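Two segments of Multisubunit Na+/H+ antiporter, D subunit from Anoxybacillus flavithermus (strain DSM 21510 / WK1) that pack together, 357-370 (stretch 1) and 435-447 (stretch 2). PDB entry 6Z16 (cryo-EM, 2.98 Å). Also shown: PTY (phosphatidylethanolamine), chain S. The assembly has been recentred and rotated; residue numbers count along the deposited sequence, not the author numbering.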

# COMPACT_ATOMS: atom_id res chain seq x y z
N ARG D 357 57.66 -37.79 50.28
CA ARG D 357 57.99 -38.48 51.53
C ARG D 357 56.97 -39.52 51.94
O ARG D 357 57.20 -40.21 52.94
CB ARG D 357 58.12 -37.46 52.66
CG ARG D 357 59.30 -36.53 52.57
CD ARG D 357 59.42 -35.68 53.82
NE ARG D 357 58.27 -34.80 53.98
CZ ARG D 357 58.20 -33.57 53.49
NH1 ARG D 357 59.22 -33.06 52.82
NH2 ARG D 357 57.11 -32.83 53.68
N SER D 358 55.85 -39.67 51.23
CA SER D 358 54.78 -40.55 51.68
C SER D 358 54.86 -41.95 51.12
O SER D 358 54.30 -42.87 51.72
CB SER D 358 53.42 -39.95 51.31
OG SER D 358 53.21 -38.73 51.99
N PHE D 359 55.53 -42.15 49.99
CA PHE D 359 55.48 -43.42 49.28
C PHE D 359 56.86 -43.79 48.76
O PHE D 359 57.68 -42.91 48.47
CB PHE D 359 54.48 -43.37 48.12
CG PHE D 359 54.82 -42.38 47.03
CD1 PHE D 359 54.42 -41.06 47.13
CD2 PHE D 359 55.49 -42.78 45.89
CE1 PHE D 359 54.72 -40.16 46.14
CE2 PHE D 359 55.79 -41.87 44.90
CZ PHE D 359 55.41 -40.57 45.02
N SER D 360 57.10 -45.09 48.63
CA SER D 360 58.34 -45.60 48.07
C SER D 360 58.11 -47.01 47.55
O SER D 360 57.20 -47.71 48.00
CB SER D 360 59.46 -45.60 49.11
OG SER D 360 59.16 -46.47 50.19
N GLY D 361 58.93 -47.40 46.58
CA GLY D 361 58.91 -48.77 46.10
C GLY D 361 58.01 -49.02 44.91
O GLY D 361 57.21 -49.96 44.94
N LEU D 362 58.14 -48.22 43.86
CA LEU D 362 57.29 -48.36 42.69
C LEU D 362 57.92 -49.17 41.57
O LEU D 362 57.20 -49.61 40.68
CB LEU D 362 56.90 -46.98 42.14
CG LEU D 362 56.03 -45.98 42.90
CD1 LEU D 362 56.03 -44.68 42.14
CD2 LEU D 362 54.62 -46.47 43.04
N ILE D 363 59.24 -49.36 41.58
CA ILE D 363 59.92 -50.21 40.61
C ILE D 363 59.49 -51.67 40.77
O ILE D 363 59.31 -52.38 39.78
CB ILE D 363 61.45 -50.03 40.73
CG1 ILE D 363 61.86 -48.69 40.15
CG2 ILE D 363 62.23 -51.13 40.04
CD1 ILE D 363 61.60 -48.58 38.68
N THR D 364 59.24 -52.11 42.00
CA THR D 364 58.82 -53.48 42.23
C THR D 364 57.42 -53.79 41.73
O THR D 364 57.04 -54.96 41.68
CB THR D 364 58.88 -53.81 43.72
OG1 THR D 364 57.89 -53.05 44.42
CG2 THR D 364 60.23 -53.47 44.28
N SER D 365 56.64 -52.77 41.35
CA SER D 365 55.29 -52.97 40.85
C SER D 365 55.01 -52.28 39.52
O SER D 365 54.07 -52.69 38.84
CB SER D 365 54.26 -52.48 41.88
OG SER D 365 54.35 -53.25 43.06
N TYR D 366 55.77 -51.26 39.14
CA TYR D 366 55.53 -50.52 37.90
C TYR D 366 56.86 -50.27 37.20
O TYR D 366 57.37 -49.15 37.20
CB TYR D 366 54.80 -49.21 38.19
CG TYR D 366 53.47 -49.41 38.90
CD1 TYR D 366 52.33 -49.74 38.20
CD2 TYR D 366 53.38 -49.29 40.27
CE1 TYR D 366 51.13 -49.95 38.84
CE2 TYR D 366 52.20 -49.49 40.93
CZ TYR D 366 51.08 -49.81 40.21
OH TYR D 366 49.89 -50.01 40.87
N PRO D 367 57.44 -51.30 36.57
CA PRO D 367 58.80 -51.15 36.05
C PRO D 367 58.89 -50.31 34.79
O PRO D 367 59.87 -49.57 34.62
CB PRO D 367 59.23 -52.60 35.77
CG PRO D 367 58.27 -53.44 36.53
CD PRO D 367 56.99 -52.70 36.46
N LEU D 368 57.89 -50.40 33.91
CA LEU D 368 57.93 -49.65 32.66
C LEU D 368 57.79 -48.15 32.91
O LEU D 368 58.52 -47.35 32.33
CB LEU D 368 56.84 -50.15 31.72
CG LEU D 368 56.74 -49.43 30.38
CD1 LEU D 368 58.03 -49.57 29.62
CD2 LEU D 368 55.59 -49.97 29.58
N LEU D 369 56.86 -47.78 33.80
CA LEU D 369 56.70 -46.39 34.21
C LEU D 369 57.95 -45.86 34.90
O LEU D 369 58.35 -44.72 34.67
CB LEU D 369 55.49 -46.28 35.14
CG LEU D 369 55.14 -44.91 35.72
CD1 LEU D 369 54.69 -43.95 34.64
CD2 LEU D 369 54.09 -45.08 36.78
N GLY D 370 58.59 -46.70 35.71
CA GLY D 370 59.79 -46.27 36.42
C GLY D 370 60.96 -46.00 35.49
O GLY D 370 61.61 -44.95 35.58
N LYS D 435 55.86 -48.99 50.94
CA LYS D 435 55.00 -48.58 52.05
C LYS D 435 53.81 -47.72 51.68
O LYS D 435 52.83 -47.71 52.43
CB LYS D 435 55.81 -47.84 53.12
CG LYS D 435 56.29 -46.46 52.71
CD LYS D 435 57.04 -45.77 53.82
CE LYS D 435 57.41 -44.35 53.42
NZ LYS D 435 58.37 -44.33 52.29
N GLY D 436 53.82 -47.00 50.56
CA GLY D 436 52.90 -45.89 50.43
C GLY D 436 51.59 -46.13 49.71
O GLY D 436 50.61 -45.43 49.96
N PHE D 437 51.56 -47.11 48.82
CA PHE D 437 50.50 -47.23 47.84
C PHE D 437 49.91 -48.63 47.90
O PHE D 437 50.38 -49.50 48.63
CB PHE D 437 51.04 -46.90 46.44
CG PHE D 437 52.06 -47.87 45.91
CD1 PHE D 437 53.39 -47.80 46.30
CD2 PHE D 437 51.70 -48.82 44.97
CE1 PHE D 437 54.32 -48.69 45.81
CE2 PHE D 437 52.64 -49.70 44.46
CZ PHE D 437 53.95 -49.63 44.88
N GLU D 438 48.85 -48.83 47.13
CA GLU D 438 48.16 -50.11 47.01
C GLU D 438 48.12 -50.47 45.54
O GLU D 438 48.06 -49.58 44.68
CB GLU D 438 46.75 -50.02 47.61
CG GLU D 438 45.93 -51.31 47.60
CD GLU D 438 46.51 -52.39 48.49
OE1 GLU D 438 47.17 -52.05 49.50
OE2 GLU D 438 46.30 -53.58 48.19
N GLN D 439 48.21 -51.77 45.24
CA GLN D 439 48.35 -52.24 43.87
C GLN D 439 47.11 -51.94 43.04
O GLN D 439 46.02 -52.45 43.33
CB GLN D 439 48.65 -53.74 43.86
CG GLN D 439 48.91 -54.30 42.48
CD GLN D 439 50.17 -53.76 41.86
OE1 GLN D 439 51.18 -53.58 42.54
NE2 GLN D 439 50.14 -53.51 40.56
N LYS D 440 47.29 -51.12 42.01
CA LYS D 440 46.19 -50.68 41.15
C LYS D 440 46.70 -50.71 39.72
O LYS D 440 47.69 -50.05 39.41
CB LYS D 440 45.72 -49.28 41.55
CG LYS D 440 44.48 -48.76 40.82
CD LYS D 440 44.80 -47.85 39.64
CE LYS D 440 45.34 -46.51 40.09
NZ LYS D 440 45.61 -45.62 38.93
N GLN D 441 46.04 -51.48 38.87
CA GLN D 441 46.45 -51.60 37.48
C GLN D 441 46.16 -50.31 36.73
O GLN D 441 45.00 -49.90 36.62
CB GLN D 441 45.73 -52.77 36.81
CG GLN D 441 46.09 -54.15 37.35
CD GLN D 441 45.29 -54.53 38.58
OE1 GLN D 441 44.26 -53.92 38.88
NE2 GLN D 441 45.75 -55.55 39.29
N VAL D 442 47.20 -49.67 36.22
CA VAL D 442 47.00 -48.54 35.33
C VAL D 442 46.60 -49.06 33.95
O VAL D 442 46.79 -50.23 33.62
CB VAL D 442 48.25 -47.66 35.25
CG1 VAL D 442 48.57 -47.10 36.60
CG2 VAL D 442 49.42 -48.45 34.72
N ASP D 443 46.03 -48.17 33.14
CA ASP D 443 45.54 -48.57 31.83
C ASP D 443 45.51 -47.39 30.88
O ASP D 443 45.18 -46.27 31.27
CB ASP D 443 44.15 -49.21 31.95
CG ASP D 443 43.17 -48.37 32.75
OD1 ASP D 443 43.57 -47.34 33.34
OD2 ASP D 443 41.98 -48.74 32.79
N GLY D 444 45.91 -47.64 29.64
CA GLY D 444 45.63 -46.73 28.55
C GLY D 444 46.40 -45.43 28.52
O GLY D 444 47.04 -45.10 27.51
N ARG D 445 46.34 -44.66 29.61
CA ARG D 445 46.93 -43.34 29.69
C ARG D 445 48.45 -43.37 29.71
O ARG D 445 49.07 -42.32 29.51
CB ARG D 445 46.42 -42.63 30.94
CG ARG D 445 46.89 -43.27 32.22
NE ARG D 445 43.86 -43.38 33.61
CZ ARG D 445 44.04 -42.47 34.56
NH1 ARG D 445 43.23 -42.44 35.61
NH2 ARG D 445 45.03 -41.60 34.47
N LEU D 446 49.06 -44.53 29.94
CA LEU D 446 50.51 -44.66 29.89
C LEU D 446 51.04 -44.51 28.47
O LEU D 446 52.15 -44.02 28.27
CB LEU D 446 50.90 -46.00 30.51
CG LEU D 446 52.36 -46.40 30.65
CD1 LEU D 446 53.10 -45.39 31.50
CD2 LEU D 446 52.43 -47.77 31.28
N PHE D 447 50.25 -44.90 27.49
CA PHE D 447 50.67 -44.91 26.09
C PHE D 447 50.88 -43.55 25.41
O PHE D 447 51.80 -43.46 24.59
CB PHE D 447 49.69 -45.75 25.27
CG PHE D 447 49.67 -47.19 25.65
CD1 PHE D 447 50.69 -48.04 25.27
CD2 PHE D 447 48.60 -47.71 26.38
CE1 PHE D 447 50.66 -49.38 25.62
CE2 PHE D 447 48.57 -49.04 26.73
CZ PHE D 447 49.59 -49.88 26.35
C1 PTY S . 64.52 -54.98 33.13
C2 PTY S . 59.58 -58.55 35.63
C3 PTY S . 60.07 -57.36 36.47
O4 PTY S . 65.18 -54.07 32.23
C5 PTY S . 62.41 -55.29 34.43
C6 PTY S . 63.19 -54.39 33.51
O7 PTY S . 62.40 -54.21 32.30
C8 PTY S . 61.57 -53.15 32.25
O10 PTY S . 61.42 -52.38 33.16
C11 PTY S . 60.89 -53.04 30.93
C12 PTY S . 61.03 -51.65 30.32
C13 PTY S . 62.47 -51.25 30.10
C14 PTY S . 62.65 -49.84 29.58
C15 PTY S . 64.10 -49.47 29.36
C16 PTY S . 64.37 -47.98 29.39
C17 PTY S . 64.45 -47.31 28.03
C18 PTY S . 65.83 -47.34 27.39
C19 PTY S . 65.98 -46.37 26.23
C20 PTY S . 67.38 -46.30 25.63
C21 PTY S . 67.48 -45.36 24.45
C22 PTY S . 68.74 -45.55 23.62
C23 PTY S . 68.60 -45.05 22.18
C24 PTY S . 69.86 -45.19 21.34
C25 PTY S . 70.29 -46.62 21.06
C26 PTY S . 71.57 -46.70 20.23
C27 PTY S . 72.09 -48.11 19.99
C28 PTY S . 73.41 -48.13 19.23
C29 PTY S . 73.85 -49.52 18.83
C30 PTY S . 66.08 -53.25 32.76
C31 PTY S . 66.72 -52.39 31.71
O30 PTY S . 66.35 -53.22 33.92
C32 PTY S . 66.43 -50.91 31.88
C33 PTY S . 67.31 -50.24 32.91
C34 PTY S . 68.57 -49.61 32.35
C35 PTY S . 68.36 -48.28 31.65
C36 PTY S . 69.66 -47.62 31.25
C37 PTY S . 69.52 -46.26 30.58
C38 PTY S . 70.85 -45.61 30.26
C39 PTY S . 70.76 -44.18 29.76
C40 PTY S . 70.16 -44.02 28.37
C41 PTY S . 70.99 -44.66 27.27
P1 PTY S . 62.42 -56.17 36.95
O11 PTY S . 61.50 -57.27 36.26
O12 PTY S . 61.49 -55.23 37.72
O13 PTY S . 63.50 -56.79 37.76
O14 PTY S . 63.03 -55.32 35.73
N1 PTY S . 58.80 -58.05 34.49

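The shortest polar contact between the two segments joins a side chain to a backbone. Tyr366 OH donates a hydrogen bond to Lys440 O at 2.6 Å, and the carbonyl lies at the edge of the tyrosine ring, near its plane, where a phenolic hydroxyl directs its proton most naturally. Tyrosine suits this place because its long, rigid ring carries a hydroxyl across to an extended main chain while leaving carbon surface to pack along the way. Tyr366 also occupies the N-cap position before the helix that begins at Pro367, so the ring that reaches across is anchored at the start of regular structure; its own backbone is held by Tyr366 N to Leu362 O at 2.7 Å.

Nearer the start of both stretches, Lys435 NZ donates a hydrogen bond to Ser360 OG at 3.1 Å. The lysine side chain leaves its backbone sideways, yet its end comes nearer to stretch 1, passing the chain at Ser358, with CE 3.8 Å from Ser358 O. Its flexible methylenes thus cover the loop while the ammonium group finds a small hydroxyl acceptor. The backbones add a weak hydrogen bond here, Lys435 N to Ser360 O at 3.5 Å. A second weak bond, Ser365 OG to Gln439 OE1 at 3.2 Å, lies between these two anchors.

The chains run closest at Phe359 and Gly436, whose CA atoms are 3.8 Å apart. Glycine permits this approach: an ideal CB on Gly436 would sit only 2.3 Å from Phe359 CB and 2.8 Å from Ser358 O, both clashes. Further along, the backbones separate, reaching 9.1 Å between the CA atoms of Tyr366 and Val442, and side chains fill the widening gap.

Phe437 is the chief filler. Leu362 CD2 sits over one face of its ring, 3.6 Å from the ring centroid and 15° off the normal, a CH-pi contact in which a methyl group meets the aromatic electron cloud. The ring edge, where the hydrogens carry slight positive charge, faces oxygen instead: Gly361 O lies 3.3 Å from Phe437 CE1. Gly361 itself adopts phi and psi of 92° and 51°, where a CB would be jammed against the preceding carbonyl oxygen, so its backbone alone calls for glycine. The Phe437 and Tyr366 rings meet obliquely, with planes at 49° and centroids 5.9 Å apart, and touch through Tyr366 CE2 and Phe437 CE2 at 3.6 Å. Val442 adds a branched aliphatic contact to the tyrosine, its CG1 4.4 Å from Tyr366 CE1.

Beyond the tyrosine the contact becomes wholly apolar. Leu446 points toward stretch 1, placing CD1 3.8 Å from Leu369 CD1 and CD2 4.2 Å from Leu368 CD2; flexible leucine side chains can fit such a junction without directional bonds. Leu368 also borders the lipid, its CD1 3.7 Å from C12 of phosphatidylethanolamine, so this hydrophobic residue serves both protein packing and the bound acyl chain.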